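Local structure of solute-binding protein Csal_2479 (Chromohalobacter salexigens, 4P1L) at residues L104-K109 / A298-I303; H153-P158 / Y223-E228. The protein binds D-glucuronate in vitro and probably delivers it to a TRAP transport system that carries solutes into the cytoplasm. One frame throughout, in Å; residues are numbered along the deposited sequence.

Interaction 1: L104-K109 / A298-I303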
ATOM      1  N   LEU A 104      -4.319   7.039   7.978  1.00 14.44           N
ATOM      2  CA  LEU A 104      -4.546   7.162   9.407  1.00 14.04           C
ATOM      3  C   LEU A 104      -4.398   5.780  10.043  1.00 13.64           C
ATOM      4  O   LEU A 104      -5.055   4.826   9.611  1.00 15.51           O
ATOM      5  CB  LEU A 104      -5.916   7.807   9.690  1.00 14.01           C
ATOM      6  CG  LEU A 104      -6.074   9.293   9.319  1.00 14.55           C
ATOM      7  CD1 LEU A 104      -7.554   9.733   9.283  1.00 15.06           C
ATOM      8  CD2 LEU A 104      -5.290  10.190  10.314  1.00 17.65           C
ATOM      9  N   PRO A 105      -3.513   5.652  11.046  1.00 13.71           N
ATOM     10  CA  PRO A 105      -3.276   4.343  11.655  1.00 13.10           C
ATOM     11  C   PRO A 105      -4.549   3.736  12.243  1.00 16.35           C
ATOM     12  O   PRO A 105      -5.336   4.439  12.885  1.00 16.18           O
ATOM     13  CB  PRO A 105      -2.222   4.627  12.741  1.00 15.43           C
ATOM     14  CG  PRO A 105      -1.507   5.855  12.227  1.00 14.34           C
ATOM     15  CD  PRO A 105      -2.598   6.678  11.576  1.00 13.38           C
ATOM     16  N   PHE A 106      -4.744   2.448  12.014  1.00 14.43           N
ATOM     17  CA  PHE A 106      -5.904   1.722  12.564  1.00 13.04           C
ATOM     18  C   PHE A 106      -7.268   2.185  12.050  1.00 15.83           C
ATOM     19  O   PHE A 106      -8.294   1.871  12.644  1.00 16.81           O
ATOM     20  CB  PHE A 106      -5.875   1.765  14.116  1.00 17.59           C
ATOM     21  CG  PHE A 106      -4.613   1.197  14.705  1.00 16.21           C
ATOM     22  CD1 PHE A 106      -4.449  -0.182  14.831  1.00 17.71           C
ATOM     23  CD2 PHE A 106      -3.567   2.028  15.113  1.00 14.82           C
ATOM     24  CE1 PHE A 106      -3.296  -0.703  15.362  1.00 14.34           C
ATOM     25  CE2 PHE A 106      -2.408   1.489  15.650  1.00 17.51           C
ATOM     26  CZ  PHE A 106      -2.267   0.142  15.761  1.00 14.46           C
ATOM     27  N   ILE A 107      -7.329   2.907  10.941  1.00 14.39           N
ATOM     28  CA  ILE A 107      -8.630   3.363  10.483  1.00 16.36           C
ATOM     29  C   ILE A 107      -9.508   2.180  10.047  1.00 16.61           C
ATOM     30  O   ILE A 107     -10.725   2.220  10.206  1.00 18.83           O
ATOM     31  CB  ILE A 107      -8.549   4.450   9.389  1.00 15.70           C
ATOM     32  CG1 ILE A 107      -9.927   5.097   9.267  1.00 26.53           C
ATOM     33  CG2 ILE A 107      -7.993   3.898   8.074  1.00 17.00           C
ATOM     34  CD1 ILE A 107      -9.916   6.375   8.510  1.00 26.94           C
ATOM     35  N   PHE A 108      -8.888   1.137   9.492  1.00 16.31           N
ATOM     36  CA  PHE A 108      -9.600  -0.096   9.132  1.00 13.54           C
ATOM     37  C   PHE A 108      -9.367  -1.166  10.206  1.00 13.58           C
ATOM     38  O   PHE A 108      -8.255  -1.303  10.706  1.00 16.59           O
ATOM     39  CB  PHE A 108      -9.126  -0.646   7.775  1.00 13.24           C
ATOM     40  CG  PHE A 108      -9.452   0.241   6.607  1.00 14.55           C
ATOM     41  CD1 PHE A 108     -10.774   0.456   6.233  1.00 14.13           C
ATOM     42  CD2 PHE A 108      -8.448   0.889   5.915  1.00 13.27           C
ATOM     43  CE1 PHE A 108     -11.079   1.274   5.177  1.00 15.52           C
ATOM     44  CE2 PHE A 108      -8.746   1.711   4.860  1.00 16.30           C
ATOM     45  CZ  PHE A 108     -10.073   1.914   4.501  1.00 15.17           C
ATOM     46  N   LYS A 109     -10.415  -1.929  10.546  1.00 17.47           N
ATOM     47  CA  LYS A 109     -10.322  -2.977  11.551  1.00 19.17           C
ATOM     48  C   LYS A 109      -9.675  -4.250  10.969  1.00 17.87           C
ATOM     49  O   LYS A 109      -9.047  -5.033  11.691  1.00 20.30           O
ATOM     50  CB  LYS A 109     -11.721  -3.312  12.094  1.00 18.41           C
ATOM     51  CG  LYS A 109     -12.343  -2.213  12.938  1.00 29.10           C
ATOM     52  CD  LYS A 109     -13.685  -2.630  13.533  1.00 28.07           C
ATOM     53  CE  LYS A 109     -14.296  -1.497  14.372  1.00 39.29           C
ATOM     54  NZ  LYS A 109     -15.621  -1.897  14.963  1.00 40.58           N
ATOM     55  N   ALA A 298      -4.758   3.833  20.842  1.00 19.74           N
ATOM     56  CA  ALA A 298      -5.128   4.946  21.707  1.00 18.78           C
ATOM     57  C   ALA A 298      -4.106   6.076  21.558  1.00 20.99           C
ATOM     58  O   ALA A 298      -4.460   7.260  21.591  1.00 20.67           O
ATOM     59  CB  ALA A 298      -5.224   4.501  23.147  1.00 19.00           C
ATOM     60  N   LYS A 299      -2.840   5.714  21.365  1.00 17.43           N
ATOM     61  CA  LYS A 299      -1.798   6.727  21.196  1.00 18.51           C
ATOM     62  C   LYS A 299      -1.907   7.528  19.890  1.00 16.90           C
ATOM     63  O   LYS A 299      -1.214   8.541  19.722  1.00 13.74           O
ATOM     64  CB  LYS A 299      -0.424   6.073  21.289  1.00 21.00           C
ATOM     65  CG  LYS A 299      -0.042   5.721  22.718  1.00 28.31           C
ATOM     66  CD  LYS A 299       1.387   5.276  22.771  1.00 31.58           C
ATOM     67  CE  LYS A 299       2.071   5.708  24.061  1.00 40.19           C
ATOM     68  NZ  LYS A 299       1.429   5.101  25.235  1.00 43.07           N
HETATM   69  N   MSE A 300      -2.736   7.061  18.954  1.00 17.69           N
HETATM   70  CA  MSE A 300      -2.877   7.719  17.660  1.00 14.59           C
HETATM   71  C   MSE A 300      -3.860   8.898  17.651  1.00 16.47           C
HETATM   72  O   MSE A 300      -3.949   9.628  16.658  1.00 20.34           O
HETATM   73  CB  MSE A 300      -3.306   6.718  16.584  1.00 16.19           C
HETATM   74  CG  MSE A 300      -2.460   5.464  16.539  1.00 15.48           C
HETATM   75 SE   MSE A 300      -0.593   5.829  15.967  1.00 20.89          SE
HETATM   76  CE  MSE A 300       0.292   5.973  17.661  1.00 21.76           C
ATOM     77  N   GLN A 301      -4.583   9.100  18.743  1.00 21.12           N
ATOM     78  CA  GLN A 301      -5.613  10.144  18.800  1.00 20.88           C
ATOM     79  C   GLN A 301      -5.167  11.535  18.310  1.00 17.34           C
ATOM     80  O   GLN A 301      -5.896  12.192  17.548  1.00 19.03           O
ATOM     81  CB  GLN A 301      -6.184  10.251  20.221  1.00 24.54           C
ATOM     82  CG  GLN A 301      -7.453  11.111  20.293  1.00 26.37           C
ATOM     83  CD  GLN A 301      -8.602  10.500  19.513  1.00 31.47           C
ATOM     84  OE1 GLN A 301      -8.983   9.351  19.737  1.00 35.45           O
ATOM     85  NE2 GLN A 301      -9.148  11.261  18.573  1.00 28.77           N
ATOM     86  N   PRO A 302      -3.968  11.990  18.716  1.00 19.82           N
ATOM     87  CA  PRO A 302      -3.535  13.324  18.287  1.00 21.02           C
ATOM     88  C   PRO A 302      -3.393  13.414  16.783  1.00 16.42           C
ATOM     89  O   PRO A 302      -3.573  14.493  16.214  1.00 20.25           O
ATOM     90  CB  PRO A 302      -2.151  13.481  18.941  1.00 20.29           C
ATOM     91  CG  PRO A 302      -2.188  12.554  20.116  1.00 23.23           C
ATOM     92  CD  PRO A 302      -3.024  11.389  19.682  1.00 24.59           C
ATOM     93  N   ILE A 303      -3.064  12.289  16.144  1.00 15.60           N
ATOM     94  CA  ILE A 303      -2.936  12.243  14.693  1.00 14.85           C
ATOM     95  C   ILE A 303      -4.299  12.505  14.035  1.00 14.71           C
ATOM     96  O   ILE A 303      -4.428  13.298  13.088  1.00 13.96           O
ATOM     97  CB  ILE A 303      -2.315  10.903  14.234  1.00 13.92           C
ATOM     98  CG1 ILE A 303      -0.921  10.764  14.861  1.00 14.76           C
ATOM     99  CG2 ILE A 303      -2.203  10.864  12.744  1.00 17.26           C
ATOM    100  CD1 ILE A 303      -0.189   9.456  14.487  1.00 15.53           C
TER
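Met300, present as selenomethionine, lays its side chain against Pro105 at the corner of a type II beta turn that runs from Leu104 to Ile107. Pro105 and Phe106 are the two central residues of the turn, Phe106 with a positive phi of 64°, and Ile107 N closes it by donating to Leu104 O at 3.3 Å. The turn presents the Pro105 ring to 298-303, where the chain passes through a type I turn into helix 301-310.

The Met300 side chain is bent rather than extended: a chi1 of -50° places CG, and a chi2 of -67° then brings the selenium back across the proline. SE sits 3.8 Å from Pro105 CB and 3.9 Å from Pro105 CG, and the two side chains cross at about a right angle. Just behind the selenium, Met300 CG fills the angle between proline and phenylalanine: it meets Phe106 CD2 at 3.9 Å, reaching the ring at its edge and near its plane. Beyond the pair, Met300 also touches Glu180 of helix 172-181, while the polar end of the proline's peptide, Pro105 O, is hydrogen-bonded to Tyr304 OH.

Ile303 completes the apolar patch three residues further on. Its methyl branch CG2 lies anti to the backbone N and points to the turn, whereas the longer branch lies beside that N; helix 172-181 contributes Leu173 and Gln176 to the packing round this residue. The contact as a whole is buried packing that fits the 104-107 turn to the start of a C-terminal helix. The isoleucine's closest approach to the turn is by that methyl: Ile303 CG2 touches Leu104 CD2 at 4.0 Å and comes to 4.4 Å from Pro105 CD.

Interaction 2: H153-P158 / Y223-E228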
ATOM      1  N   HIS A 153      14.614  -6.502  19.485  1.00 18.66           N
ATOM      2  CA  HIS A 153      13.739  -7.126  20.484  1.00 20.81           C
ATOM      3  C   HIS A 153      12.286  -7.177  20.049  1.00 22.99           C
ATOM      4  O   HIS A 153      11.864  -6.402  19.191  1.00 20.23           O
ATOM      5  CB  HIS A 153      13.839  -6.383  21.823  1.00 20.89           C
ATOM      6  CG  HIS A 153      13.470  -4.931  21.756  1.00 19.66           C
ATOM      7  ND1 HIS A 153      14.406  -3.930  21.601  1.00 22.97           N
ATOM      8  CD2 HIS A 153      12.269  -4.308  21.843  1.00 20.81           C
ATOM      9  CE1 HIS A 153      13.801  -2.752  21.615  1.00 18.96           C
ATOM     10  NE2 HIS A 153      12.503  -2.955  21.756  1.00 21.33           N
ATOM     11  N   PRO A 154      11.505  -8.079  20.653  1.00 25.59           N
ATOM     12  CA  PRO A 154      10.070  -8.075  20.384  1.00 20.47           C
ATOM     13  C   PRO A 154       9.464  -6.778  20.884  1.00 19.28           C
ATOM     14  O   PRO A 154       9.859  -6.265  21.936  1.00 21.30           O
ATOM     15  CB  PRO A 154       9.538  -9.262  21.196  1.00 23.42           C
ATOM     16  CG  PRO A 154      10.758 -10.109  21.503  1.00 27.61           C
ATOM     17  CD  PRO A 154      11.903  -9.169  21.568  1.00 26.57           C
ATOM     18  N   VAL A 155       8.514  -6.254  20.135  1.00 14.80           N
ATOM     19  CA  VAL A 155       7.704  -5.135  20.610  1.00 18.27           C
ATOM     20  C   VAL A 155       6.393  -5.657  21.179  1.00 15.57           C
ATOM     21  O   VAL A 155       5.614  -6.297  20.476  1.00 18.39           O
ATOM     22  CB  VAL A 155       7.407  -4.132  19.468  1.00 15.01           C
ATOM     23  CG1 VAL A 155       6.331  -3.135  19.906  1.00 15.98           C
ATOM     24  CG2 VAL A 155       8.671  -3.418  19.074  1.00 20.02           C
ATOM     25  N   GLU A 156       6.177  -5.413  22.464  1.00 17.45           N
ATOM     26  CA  GLU A 156       5.013  -5.924  23.164  1.00 19.02           C
ATOM     27  C   GLU A 156       4.046  -4.812  23.443  1.00 18.02           C
ATOM     28  O   GLU A 156       2.840  -5.006  23.329  1.00 19.59           O
ATOM     29  CB  GLU A 156       5.399  -6.572  24.509  1.00 17.64           C
ATOM     30  CG  GLU A 156       6.350  -7.754  24.426  1.00 16.60           C
ATOM     31  CD  GLU A 156       5.712  -9.030  23.880  1.00 17.47           C
ATOM     32  OE1 GLU A 156       4.668  -8.946  23.177  1.00 18.75           O
ATOM     33  OE2 GLU A 156       6.263 -10.129  24.187  1.00 17.40           O
ATOM     34  N   THR A 157       4.584  -3.647  23.808  1.00 16.74           N
ATOM     35  CA  THR A 157       3.790  -2.470  24.114  1.00 17.57           C
ATOM     36  C   THR A 157       4.389  -1.263  23.414  1.00 20.13           C
ATOM     37  O   THR A 157       5.512  -1.308  22.918  1.00 17.88           O
ATOM     38  CB  THR A 157       3.775  -2.177  25.623  1.00 23.47           C
ATOM     39  OG1 THR A 157       5.104  -1.864  26.047  1.00 23.96           O
ATOM     40  CG2 THR A 157       3.289  -3.374  26.402  1.00 24.14           C
ATOM     41  N   PRO A 158       3.640  -0.162  23.366  1.00 17.80           N
ATOM     42  CA  PRO A 158       4.215   1.010  22.712  1.00 16.87           C
ATOM     43  C   PRO A 158       5.584   1.446  23.255  1.00 18.64           C
ATOM     44  O   PRO A 158       6.446   1.876  22.472  1.00 22.72           O
ATOM     45  CB  PRO A 158       3.131   2.070  22.916  1.00 18.81           C
ATOM     46  CG  PRO A 158       1.856   1.280  22.906  1.00 19.83           C
ATOM     47  CD  PRO A 158       2.222   0.038  23.706  1.00 16.00           C
ATOM     48  N   TYR A 223      12.812  -9.897  14.311  1.00 18.33           N
ATOM     49  CA  TYR A 223      11.662  -9.761  15.204  1.00 16.84           C
ATOM     50  C   TYR A 223      10.557  -9.089  14.433  1.00 16.92           C
ATOM     51  O   TYR A 223      10.737  -7.990  13.932  1.00 17.70           O
ATOM     52  CB  TYR A 223      11.993  -8.895  16.412  1.00 15.49           C
ATOM     53  CG  TYR A 223      13.116  -9.477  17.247  1.00 19.02           C
ATOM     54  CD1 TYR A 223      12.867 -10.462  18.194  1.00 19.59           C
ATOM     55  CD2 TYR A 223      14.426  -9.076  17.043  1.00 19.65           C
ATOM     56  CE1 TYR A 223      13.901 -11.001  18.942  1.00 20.71           C
ATOM     57  CE2 TYR A 223      15.474  -9.626  17.784  1.00 27.94           C
ATOM     58  CZ  TYR A 223      15.200 -10.589  18.725  1.00 29.52           C
ATOM     59  OH  TYR A 223      16.224 -11.136  19.472  1.00 33.35           O
ATOM     60  N   TYR A 224       9.414  -9.752  14.337  1.00 18.76           N
ATOM     61  CA  TYR A 224       8.260  -9.198  13.663  1.00 15.50           C
ATOM     62  C   TYR A 224       7.160  -9.153  14.706  1.00 18.79           C
ATOM     63  O   TYR A 224       6.801 -10.184  15.275  1.00 16.02           O
ATOM     64  CB  TYR A 224       7.890 -10.098  12.484  1.00 14.05           C
ATOM     65  CG  TYR A 224       6.836  -9.565  11.531  1.00 16.14           C
ATOM     66  CD1 TYR A 224       5.479  -9.783  11.748  1.00 24.70           C
ATOM     67  CD2 TYR A 224       7.203  -8.859  10.389  1.00 21.27           C
ATOM     68  CE1 TYR A 224       4.514  -9.295  10.854  1.00 26.16           C
ATOM     69  CE2 TYR A 224       6.249  -8.365   9.508  1.00 19.18           C
ATOM     70  CZ  TYR A 224       4.911  -8.573   9.741  1.00 18.04           C
ATOM     71  OH  TYR A 224       3.968  -8.114   8.820  1.00 16.60           O
ATOM     72  N   SER A 225       6.631  -7.963  14.959  1.00 13.07           N
ATOM     73  CA  SER A 225       5.639  -7.785  16.034  1.00 12.99           C
ATOM     74  C   SER A 225       4.349  -7.258  15.416  1.00 15.79           C
ATOM     75  O   SER A 225       4.367  -6.229  14.752  1.00 14.60           O
ATOM     76  CB  SER A 225       6.168  -6.816  17.071  1.00 12.15           C
ATOM     77  OG  SER A 225       7.387  -7.260  17.677  1.00 13.37           O
ATOM     78  N   LEU A 226       3.235  -7.945  15.680  1.00 15.24           N
ATOM     79  CA  LEU A 226       1.997  -7.750  14.930  1.00 11.89           C
ATOM     80  C   LEU A 226       1.172  -6.546  15.392  1.00 10.66           C
ATOM     81  O   LEU A 226       0.005  -6.656  15.836  1.00 14.71           O
ATOM     82  CB  LEU A 226       1.179  -9.051  14.960  1.00 17.72           C
ATOM     83  CG  LEU A 226       1.773 -10.167  14.097  1.00 21.08           C
ATOM     84  CD1 LEU A 226       1.257 -11.551  14.479  1.00 18.84           C
ATOM     85  CD2 LEU A 226       1.456  -9.897  12.636  1.00 23.44           C
ATOM     86  N   THR A 227       1.767  -5.373  15.247  1.00 13.23           N
ATOM     87  CA  THR A 227       1.044  -4.129  15.456  1.00 11.72           C
ATOM     88  C   THR A 227      -0.142  -3.912  14.489  1.00 15.46           C
ATOM     89  O   THR A 227      -1.119  -3.293  14.887  1.00 13.52           O
ATOM     90  CB  THR A 227       2.002  -2.945  15.372  1.00 17.26           C
ATOM     91  OG1 THR A 227       2.811  -3.070  14.189  1.00 11.86           O
ATOM     92  CG2 THR A 227       2.882  -2.871  16.633  1.00 20.17           C
ATOM     93  N   GLU A 228      -0.031  -4.360  13.221  1.00 11.65           N
ATOM     94  CA  GLU A 228      -1.109  -4.300  12.240  1.00 11.67           C
ATOM     95  C   GLU A 228      -1.710  -2.887  12.204  1.00 14.59           C
ATOM     96  O   GLU A 228      -2.932  -2.694  12.209  1.00 14.97           O
ATOM     97  CB  GLU A 228      -2.147  -5.407  12.517  1.00 11.74           C
ATOM     98  CG  GLU A 228      -1.498  -6.778  12.457  1.00 13.63           C
ATOM     99  CD  GLU A 228      -2.414  -7.944  12.740  1.00 28.95           C
ATOM    100  OE1 GLU A 228      -2.245  -9.008  12.110  1.00 36.03           O
ATOM    101  OE2 GLU A 228      -3.270  -7.822  13.612  1.00 23.46           O
TER
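Val155 N donates to the hydroxyl of Ser225, the one hydrogen bond between loop 153-158 and strand 223-228; N and OG are 2.9 Å apart and the angle at the hydrogen is 160°. Ser225 OG has a second partner in Asn288 OD1 on the neighbouring strand, and the ND2 of that asparagine bonds Val155 O. Serine and asparagine together therefore satisfy both the N-H and the carbonyl of the valine, and the buried hydroxyl is held by two hydrogen bonds.

Most of the remaining contact is packing on Tyr223, though Val155 CB also lies 3.8 Å from Ser225 CB. Backbone of His153 lies over one face of the tyrosine ring, with CA 3.9 Å above the plane at its centre, and His153 N comes to 3.6 Å from Tyr223 CD2. A chi1 of -61° sets the ring beside its own backbone N, under this peptide. Pro154 meets it obliquely, CD lying 3.7 Å from Tyr223 CD1. With an alanine in place of Tyr223, the His153 backbone and the Pro154 ring would probably lose the flat surface they rest on, opening a gap beside the strand. The imidazole of His153 turns elsewhere, its NE2 hydrogen-bonded to Asp160 O.

Alternation along the strand explains the pairing: Tyr223 and Ser225 point to the loop, while Tyr224 starts out away from it and its OH is hydrogen-bonded to Asn207 O, tying this sheet to the glucuronate pocket. The loop after strand 146-150 thus packs against strand 223-230 of a four-stranded mixed sheet, in the two-domain alpha/beta fold of TRAP solute-binding proteins.

Overall arrangement
Running from the N terminus, the chain leaves strand 84-88, makes the turn at 104-109, and goes on through strand 146-150 to loop 153-158. Strand 223-228 then returns to that loop and closes interaction 2, across 64 intervening residues. Interaction 1 closes later, when 298-303 comes back to the turn, so interaction 2 is nested inside its much longer loop. The inner contact ties a loop to the four-stranded sheet; the outer one brings the beginning of helix 301-310 and the residues just before it onto the 104-107 turn. Although their centres are about 17 Å apart, the two touch: Phe106 CE1 lies 3.4 Å from Thr227 O, and Lys299 CD packs on Pro158 CB at 3.7 Å.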